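Local coordinates for protein glycerol trinitrate reductase (Agrobacterium tumefaciens, PDB 5EPD) that probably reduces nitrate esters such as glycerol trinitrate, using FMN and a nicotinamide cofactor as in other old yellow enzymes, at residues 118-123 with 192-197. Sequence-based numbering, arbitrary orientation.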
ATOM      1  N   VAL A 118       2.067   5.998  -7.859  1.00 32.08           N
ATOM      2  CA  VAL A 118       1.969   6.529  -6.533  1.00 31.18           C
ATOM      3  C   VAL A 118       2.799   5.609  -5.617  1.00 31.30           C
ATOM      4  O   VAL A 118       2.799   4.380  -5.792  1.00 29.73           O
ATOM      5  CB  VAL A 118       0.474   6.563  -6.182  1.00 32.46           C
ATOM      6  CG1 VAL A 118       0.230   6.504  -4.688  1.00 33.85           C
ATOM      7  CG2 VAL A 118      -0.136   7.816  -6.787  1.00 32.42           C
ATOM      8  N   LEU A 119       3.527   6.198  -4.669  1.00 32.61           N
ATOM      9  CA  LEU A 119       4.300   5.419  -3.675  1.00 34.61           C
ATOM     10  C   LEU A 119       3.488   5.136  -2.389  1.00 31.20           C
ATOM     11  O   LEU A 119       2.935   6.043  -1.751  1.00 30.54           O
ATOM     12  CB  LEU A 119       5.631   6.121  -3.365  1.00 36.23           C
ATOM     13  CG  LEU A 119       6.598   5.463  -2.376  1.00 38.26           C
ATOM     14  CD1 LEU A 119       8.048   5.854  -2.615  1.00 39.14           C
ATOM     15  CD2 LEU A 119       6.250   5.842  -0.953  1.00 41.47           C
ATOM     16  N   GLN A 120       3.426   3.867  -1.998  1.00 30.45           N
ATOM     17  CA  GLN A 120       2.750   3.509  -0.741  1.00 29.76           C
ATOM     18  C   GLN A 120       3.700   3.569   0.451  1.00 28.53           C
ATOM     19  O   GLN A 120       4.593   2.735   0.591  1.00 26.57           O
ATOM     20  CB  GLN A 120       2.083   2.122  -0.799  1.00 29.29           C
ATOM     21  CG  GLN A 120       1.160   1.853   0.389  1.00 28.20           C
ATOM     22  CD  GLN A 120       0.670   0.429   0.478  1.00 27.25           C
ATOM     23  OE1 GLN A 120       1.459  -0.497   0.440  1.00 31.72           O
ATOM     24  NE2 GLN A 120      -0.612   0.248   0.640  1.00 25.44           N
ATOM     25  N   LEU A 121       3.470   4.562   1.305  1.00 28.35           N
ATOM     26  CA  LEU A 121       4.256   4.795   2.520  1.00 30.11           C
ATOM     27  C   LEU A 121       3.963   3.830   3.675  1.00 30.98           C
ATOM     28  O   LEU A 121       2.811   3.727   4.155  1.00 32.23           O
ATOM     29  CB  LEU A 121       3.993   6.202   3.048  1.00 31.14           C
ATOM     30  CG  LEU A 121       4.325   7.318   2.073  1.00 32.58           C
ATOM     31  CD1 LEU A 121       3.715   8.610   2.601  1.00 34.82           C
ATOM     32  CD2 LEU A 121       5.831   7.427   1.870  1.00 33.91           C
ATOM     33  N   TRP A 122       5.033   3.213   4.178  1.00 29.43           N
ATOM     34  CA  TRP A 122       4.938   2.106   5.100  1.00 28.99           C
ATOM     35  C   TRP A 122       5.604   2.353   6.456  1.00 28.56           C
ATOM     36  O   TRP A 122       6.710   2.902   6.535  1.00 28.38           O
ATOM     37  CB  TRP A 122       5.665   0.944   4.444  1.00 29.98           C
ATOM     38  CG  TRP A 122       5.158  -0.409   4.719  1.00 29.96           C
ATOM     39  CD1 TRP A 122       4.000  -0.779   5.387  1.00 30.68           C
ATOM     40  CD2 TRP A 122       5.769  -1.618   4.270  1.00 28.31           C
ATOM     41  NE1 TRP A 122       3.869  -2.157   5.367  1.00 29.89           N
ATOM     42  CE2 TRP A 122       4.937  -2.689   4.679  1.00 29.44           C
ATOM     43  CE3 TRP A 122       6.913  -1.893   3.519  1.00 27.16           C
ATOM     44  CZ2 TRP A 122       5.240  -4.019   4.380  1.00 29.83           C
ATOM     45  CZ3 TRP A 122       7.215  -3.204   3.224  1.00 28.06           C
ATOM     46  CH2 TRP A 122       6.385  -4.255   3.650  1.00 28.78           C
ATOM     47  N   HIS A 123       4.929   1.912   7.515  1.00 28.01           N
ATOM     48  CA  HIS A 123       5.560   1.601   8.804  1.00 26.39           C
ATOM     49  C   HIS A 123       4.895   0.319   9.311  1.00 27.02           C
ATOM     50  O   HIS A 123       3.707   0.325   9.703  1.00 26.53           O
ATOM     51  CB  HIS A 123       5.368   2.738   9.825  1.00 26.23           C
ATOM     52  CG  HIS A 123       6.344   2.712  10.959  1.00 26.35           C
ATOM     53  ND1 HIS A 123       6.687   1.557  11.631  1.00 26.59           N
ATOM     54  CD2 HIS A 123       7.046   3.708  11.553  1.00 27.27           C
ATOM     55  CE1 HIS A 123       7.561   1.834  12.581  1.00 26.25           C
ATOM     56  NE2 HIS A 123       7.787   3.136  12.563  1.00 27.27           N
ATOM     57  N   GLY A 192       2.030  10.962  -6.505  1.00 36.34           N
ATOM     58  CA  GLY A 192       1.404  11.113  -5.195  1.00 38.66           C
ATOM     59  C   GLY A 192       1.821   9.944  -4.304  1.00 37.81           C
ATOM     60  O   GLY A 192       2.682   9.142  -4.685  1.00 35.94           O
ATOM     61  N   VAL A 193       1.193   9.844  -3.134  1.00 35.77           N
ATOM     62  CA  VAL A 193       1.440   8.744  -2.199  1.00 36.40           C
ATOM     63  C   VAL A 193       0.163   8.105  -1.680  1.00 34.59           C
ATOM     64  O   VAL A 193      -0.934   8.692  -1.740  1.00 35.97           O
ATOM     65  CB  VAL A 193       2.229   9.199  -0.963  1.00 37.43           C
ATOM     66  CG1 VAL A 193       3.576   9.779  -1.383  1.00 37.36           C
ATOM     67  CG2 VAL A 193       1.410  10.202  -0.149  1.00 38.47           C
ATOM     68  N   GLU A 194       0.335   6.901  -1.144  1.00 31.49           N
ATOM     69  CA  GLU A 194      -0.743   6.176  -0.493  1.00 29.07           C
ATOM     70  C   GLU A 194      -0.267   5.742   0.903  1.00 28.23           C
ATOM     71  O   GLU A 194       0.597   4.909   1.045  1.00 28.20           O
ATOM     72  CB  GLU A 194      -1.150   4.955  -1.312  1.00 29.54           C
ATOM     73  CG  GLU A 194      -2.297   4.224  -0.658  1.00 32.37           C
ATOM     74  CD  GLU A 194      -2.746   3.014  -1.411  1.00 33.37           C
ATOM     75  OE1 GLU A 194      -2.459   1.893  -0.923  1.00 34.90           O
ATOM     76  OE2 GLU A 194      -3.393   3.191  -2.467  1.00 35.52           O
ATOM     77  N   VAL A 195      -0.849   6.323   1.935  1.00 29.53           N
ATOM     78  CA  VAL A 195      -0.537   5.976   3.323  1.00 27.59           C
ATOM     79  C   VAL A 195      -1.002   4.530   3.580  1.00 27.23           C
ATOM     80  O   VAL A 195      -2.180   4.199   3.350  1.00 26.82           O
ATOM     81  CB  VAL A 195      -1.222   7.001   4.288  1.00 26.56           C
ATOM     82  CG1 VAL A 195      -1.072   6.605   5.760  1.00 27.35           C
ATOM     83  CG2 VAL A 195      -0.643   8.397   4.059  1.00 27.37           C
ATOM     84  N   HIS A 196      -0.099   3.655   4.027  1.00 26.26           N
ATOM     85  CA  HIS A 196      -0.535   2.280   4.335  1.00 26.68           C
ATOM     86  C   HIS A 196      -1.245   2.218   5.727  1.00 27.80           C
ATOM     87  O   HIS A 196      -0.596   2.087   6.800  1.00 27.97           O
ATOM     88  CB  HIS A 196       0.632   1.269   4.229  1.00 25.97           C
ATOM     89  CG  HIS A 196       0.198  -0.162   4.020  1.00 24.22           C
ATOM     90  ND1 HIS A 196      -1.095  -0.606   4.240  1.00 23.28           N
ATOM     91  CD2 HIS A 196       0.906  -1.252   3.633  1.00 23.05           C
ATOM     92  CE1 HIS A 196      -1.171  -1.898   3.972  1.00 23.73           C
ATOM     93  NE2 HIS A 196       0.032  -2.316   3.601  1.00 23.01           N
ATOM     94  N   GLY A 197      -2.582   2.310   5.690  1.00 26.48           N
ATOM     95  CA  GLY A 197      -3.407   2.284   6.907  1.00 26.17           C
ATOM     96  C   GLY A 197      -4.085   0.937   7.153  1.00 26.66           C
ATOM     97  O   GLY A 197      -5.008   0.850   7.989  1.00 25.15           O
TER
HETATM   98  O   HOH W   1       1.890   1.986   7.992  1.00 38.73           O
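His196 and Gln120 meet as flat groups laid one over the other. The Gln120 amide lies over one face of the imidazole, its plane turned only 15° from the ring, with NE2 of Gln120 3.5 Å from CG of His196 and above the ring centre. Both side chains leave the backbone with CG anti to N (chi1 -169° for Gln120, -158° for His196), and the glutamine runs on extended until its amide reaches the ring. The same NE2 gives a weak, bent hydrogen bond to OE1 of Glu194, 2.9 Å away; the other carboxylate oxygen, OE2, is held by Tyr281 and His283. The buried carboxylate thus has three polar partners, which probably offset the cost of burying it. On the CD2 side of the imidazole, displaced to the other side of its plane from the amide, Trp122 runs alongside His196, its NE1 3.6 Å from CD2 of the histidine; the rings are nearly parallel but slid so far that they hardly overlap, and Tyr201 meets both edge-to-face.

Beneath these side chains the strands run parallel, joined by four backbone hydrogen bonds: Leu119 N to Gly192 O, Glu194 N to Leu119 O, Leu121 N to Glu194 O and His196 N to Leu121 O (2.9 Å). Past the last of them a water continues the link, accepting from His123 N and donating to His196 O. Leu121 and Val193 pack on the other face of the sheet, against helix 171-187. Gln120 and Glu194 thus point into the barrel interior, in neighbouring third and fourth strands of the eight-stranded TIM barrel characteristic of old yellow enzymes.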